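Local coordinates for protein pyruvate kinase (Cryptosporidium parvum, PDB 4DRS) that probably catalyses the last step of glycolysis, moving the phosphoryl group of phosphoenolpyruvate to ADP to give pyruvate and ATP, at residues S84-L89 with L226-D231. Numbering follows the deposited sequence.
Sequences SHFKTL and LKYNLD
Leu89, Tyr228 and Phe86 account for about 150 of the 170 Å² buried in this contact, both sides summed, and the contact is made by largely apolar side-chain surfaces. Leu89 reaches across with both methyls, which have separate targets. CD2 of Leu89 lies 3.6 Å from CB of Tyr228 and 3.8 Å from its CG, so the methyl meets the tyrosine where its ring joins CB. The other branch, Leu89 CD1, approaches Leu230 CD1 at 4.1 Å, a looser touch. Phe86 takes the far end of the tyrosine: its CD1 and CE1 both lie 3.6 Å from Tyr228 CZ, and CE1 sits over one face of that ring. The hydroxyl comes along as well, Tyr228 OH lying 3.7 Å from Phe86 CD1. The two rings meet obliquely, with centroids 5.2 Å apart and planes inclined at 55°. Phe86 gets there because CG is anti to the backbone N (chi1 -175°), which carries the ring across to the tyrosine although its CB does not point straight at the other segment. These contacts join, on the outside of the TIM barrel, helix 82-97 and the link from helix 215-226 into barrel strand 232-235. Helix 215-226 ends in a Schellman motif, in which Asn229 N bonds to Leu226 O, with Asn229 at positive phi (62°) as the C-prime residue. Within this turn Tyr228 points its CB toward helix 82-97, and Leu230, just beyond, comes nearer with the end of its side chain. Phe224 extends the apolar cluster, meeting Tyr228 edge-to-face and touching Leu89 and Leu230, while Ile106 of strand 105-109 packs against both leucines. A polar tie accompanies the packing, since Arg93 NH2, further along helix 82-97, hydrogen-bonds to Tyr228 O.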
loop_
_atom_site.group_PDB
_atom_site.type_symbol
_atom_site.label_atom_id
_atom_site.label_comp_id
_atom_site.label_asym_id
_atom_site.label_seq_id
_atom_site.Cartn_x
_atom_site.Cartn_y
_atom_site.Cartn_z
ATOM N N SER A 84 -50.950 -23.340 -12.174
ATOM C CA SER A 84 -49.794 -23.040 -13.014
ATOM C C SER A 84 -48.496 -23.108 -12.200
ATOM O O SER A 84 -47.496 -23.658 -12.661
ATOM C CB SER A 84 -49.954 -21.658 -13.656
ATOM O OG SER A 84 -48.828 -21.315 -14.450
ATOM N N HIS A 85 -48.534 -22.551 -10.988
ATOM C CA HIS A 85 -47.376 -22.519 -10.093
ATOM C C HIS A 85 -46.977 -23.894 -9.639
ATOM O O HIS A 85 -45.790 -24.233 -9.642
ATOM C CB HIS A 85 -47.647 -21.626 -8.882
ATOM C CG HIS A 85 -47.886 -20.173 -9.230
ATOM N ND1 HIS A 85 -48.816 -19.421 -8.603
ATOM C CD2 HIS A 85 -47.288 -19.344 -10.180
ATOM C CE1 HIS A 85 -48.810 -18.178 -9.119
ATOM N NE2 HIS A 85 -47.879 -18.134 -10.087
ATOM N N PHE A 86 -47.972 -24.699 -9.262
ATOM C CA PHE A 86 -47.745 -26.062 -8.781
ATOM C C PHE A 86 -47.146 -26.977 -9.857
ATOM O O PHE A 86 -46.211 -27.731 -9.577
ATOM C CB PHE A 86 -49.035 -26.663 -8.206
ATOM C CG PHE A 86 -48.845 -28.016 -7.581
ATOM C CD1 PHE A 86 -48.294 -28.139 -6.308
ATOM C CD2 PHE A 86 -49.212 -29.172 -8.265
ATOM C CE1 PHE A 86 -48.109 -29.388 -5.731
ATOM C CE2 PHE A 86 -49.027 -30.425 -7.695
ATOM C CZ PHE A 86 -48.475 -30.533 -6.426
ATOM N N LYS A 87 -47.686 -26.906 -11.074
ATOM C CA LYS A 87 -47.161 -27.670 -12.209
ATOM C C LYS A 87 -45.704 -27.299 -12.481
ATOM O O LYS A 87 -44.853 -28.181 -12.642
ATOM C CB LYS A 87 -47.995 -27.437 -13.475
ATOM C CG LYS A 87 -49.355 -28.116 -13.488
ATOM C CD LYS A 87 -50.081 -27.862 -14.807
ATOM C CE LYS A 87 -51.500 -28.411 -14.788
ATOM N NZ LYS A 87 -52.217 -28.108 -16.057
ATOM N N THR A 88 -45.436 -25.993 -12.527
ATOM C CA THR A 88 -44.087 -25.469 -12.724
ATOM C C THR A 88 -43.119 -26.055 -11.684
ATOM O O THR A 88 -42.024 -26.506 -12.021
ATOM C CB THR A 88 -44.069 -23.923 -12.652
ATOM O OG1 THR A 88 -45.008 -23.381 -13.587
ATOM C CG2 THR A 88 -42.685 -23.381 -12.975
ATOM N N LEU A 89 -43.549 -26.051 -10.426
ATOM C CA LEU A 89 -42.761 -26.586 -9.329
ATOM C C LEU A 89 -42.419 -28.063 -9.530
ATOM O O LEU A 89 -41.279 -28.475 -9.310
ATOM C CB LEU A 89 -43.501 -26.383 -8.004
ATOM C CG LEU A 89 -42.857 -26.924 -6.724
ATOM C CD1 LEU A 89 -41.496 -26.295 -6.470
ATOM C CD2 LEU A 89 -43.785 -26.674 -5.549
ATOM N N LEU A 226 -43.724 -22.327 2.236
ATOM C CA LEU A 226 -43.506 -23.180 3.393
ATOM C C LEU A 226 -44.065 -24.573 3.146
ATOM O O LEU A 226 -43.393 -25.575 3.413
ATOM C CB LEU A 226 -44.104 -22.560 4.656
ATOM C CG LEU A 226 -43.472 -21.241 5.121
ATOM C CD1 LEU A 226 -44.124 -20.748 6.403
ATOM C CD2 LEU A 226 -41.966 -21.399 5.307
ATOM N N LYS A 227 -45.286 -24.623 2.614
ATOM C CA LYS A 227 -45.983 -25.879 2.365
ATOM C C LYS A 227 -45.162 -26.820 1.482
ATOM O O LYS A 227 -44.992 -27.993 1.813
ATOM C CB LYS A 227 -47.359 -25.613 1.743
ATOM C CG LYS A 227 -48.232 -26.853 1.619
ATOM C CD LYS A 227 -49.562 -26.542 0.950
ATOM C CE LYS A 227 -50.324 -27.824 0.651
ATOM N NZ LYS A 227 -51.747 -27.568 0.288
ATOM N N TYR A 228 -44.643 -26.299 0.374
ATOM C CA TYR A 228 -43.881 -27.119 -0.564
ATOM C C TYR A 228 -42.367 -27.045 -0.366
ATOM O O TYR A 228 -41.606 -27.503 -1.223
ATOM C CB TYR A 228 -44.267 -26.792 -2.010
ATOM C CG TYR A 228 -45.742 -26.967 -2.285
ATOM C CD1 TYR A 228 -46.396 -28.154 -1.944
ATOM C CD2 TYR A 228 -46.487 -25.949 -2.873
ATOM C CE1 TYR A 228 -47.749 -28.320 -2.185
ATOM C CE2 TYR A 228 -47.842 -26.105 -3.120
ATOM C CZ TYR A 228 -48.466 -27.291 -2.775
ATOM O OH TYR A 228 -49.807 -27.453 -3.013
ATOM N N ASN A 229 -41.937 -26.475 0.760
ATOM C CA ASN A 229 -40.527 -26.493 1.150
ATOM C C ASN A 229 -39.594 -25.774 0.147
ATOM O O ASN A 229 -38.563 -26.314 -0.262
ATOM C CB ASN A 229 -40.081 -27.948 1.382
ATOM C CG ASN A 229 -38.786 -28.055 2.162
ATOM O OD1 ASN A 229 -38.390 -27.127 2.862
ATOM N ND2 ASN A 229 -38.122 -29.201 2.049
ATOM N N LEU A 230 -39.969 -24.562 -0.249
ATOM C CA LEU A 230 -39.133 -23.754 -1.133
ATOM C C LEU A 230 -37.909 -23.188 -0.395
ATOM O O LEU A 230 -37.822 -23.269 0.826
ATOM C CB LEU A 230 -39.958 -22.650 -1.817
ATOM C CG LEU A 230 -40.651 -23.027 -3.141
ATOM C CD1 LEU A 230 -41.685 -24.129 -2.961
ATOM C CD2 LEU A 230 -41.289 -21.813 -3.799
ATOM N N ASP A 231 -36.968 -22.624 -1.143
ATOM C CA ASP A 231 -35.682 -22.217 -0.579
ATOM C C ASP A 231 -35.521 -20.718 -0.338
ATOM O O ASP A 231 -34.787 -20.306 0.572
ATOM C CB ASP A 231 -34.557 -22.736 -1.464
ATOM C CG ASP A 231 -34.739 -24.193 -1.817
ATOM O OD1 ASP A 231 -34.603 -25.041 -0.905
ATOM O OD2 ASP A 231 -35.030 -24.485 -3.000
#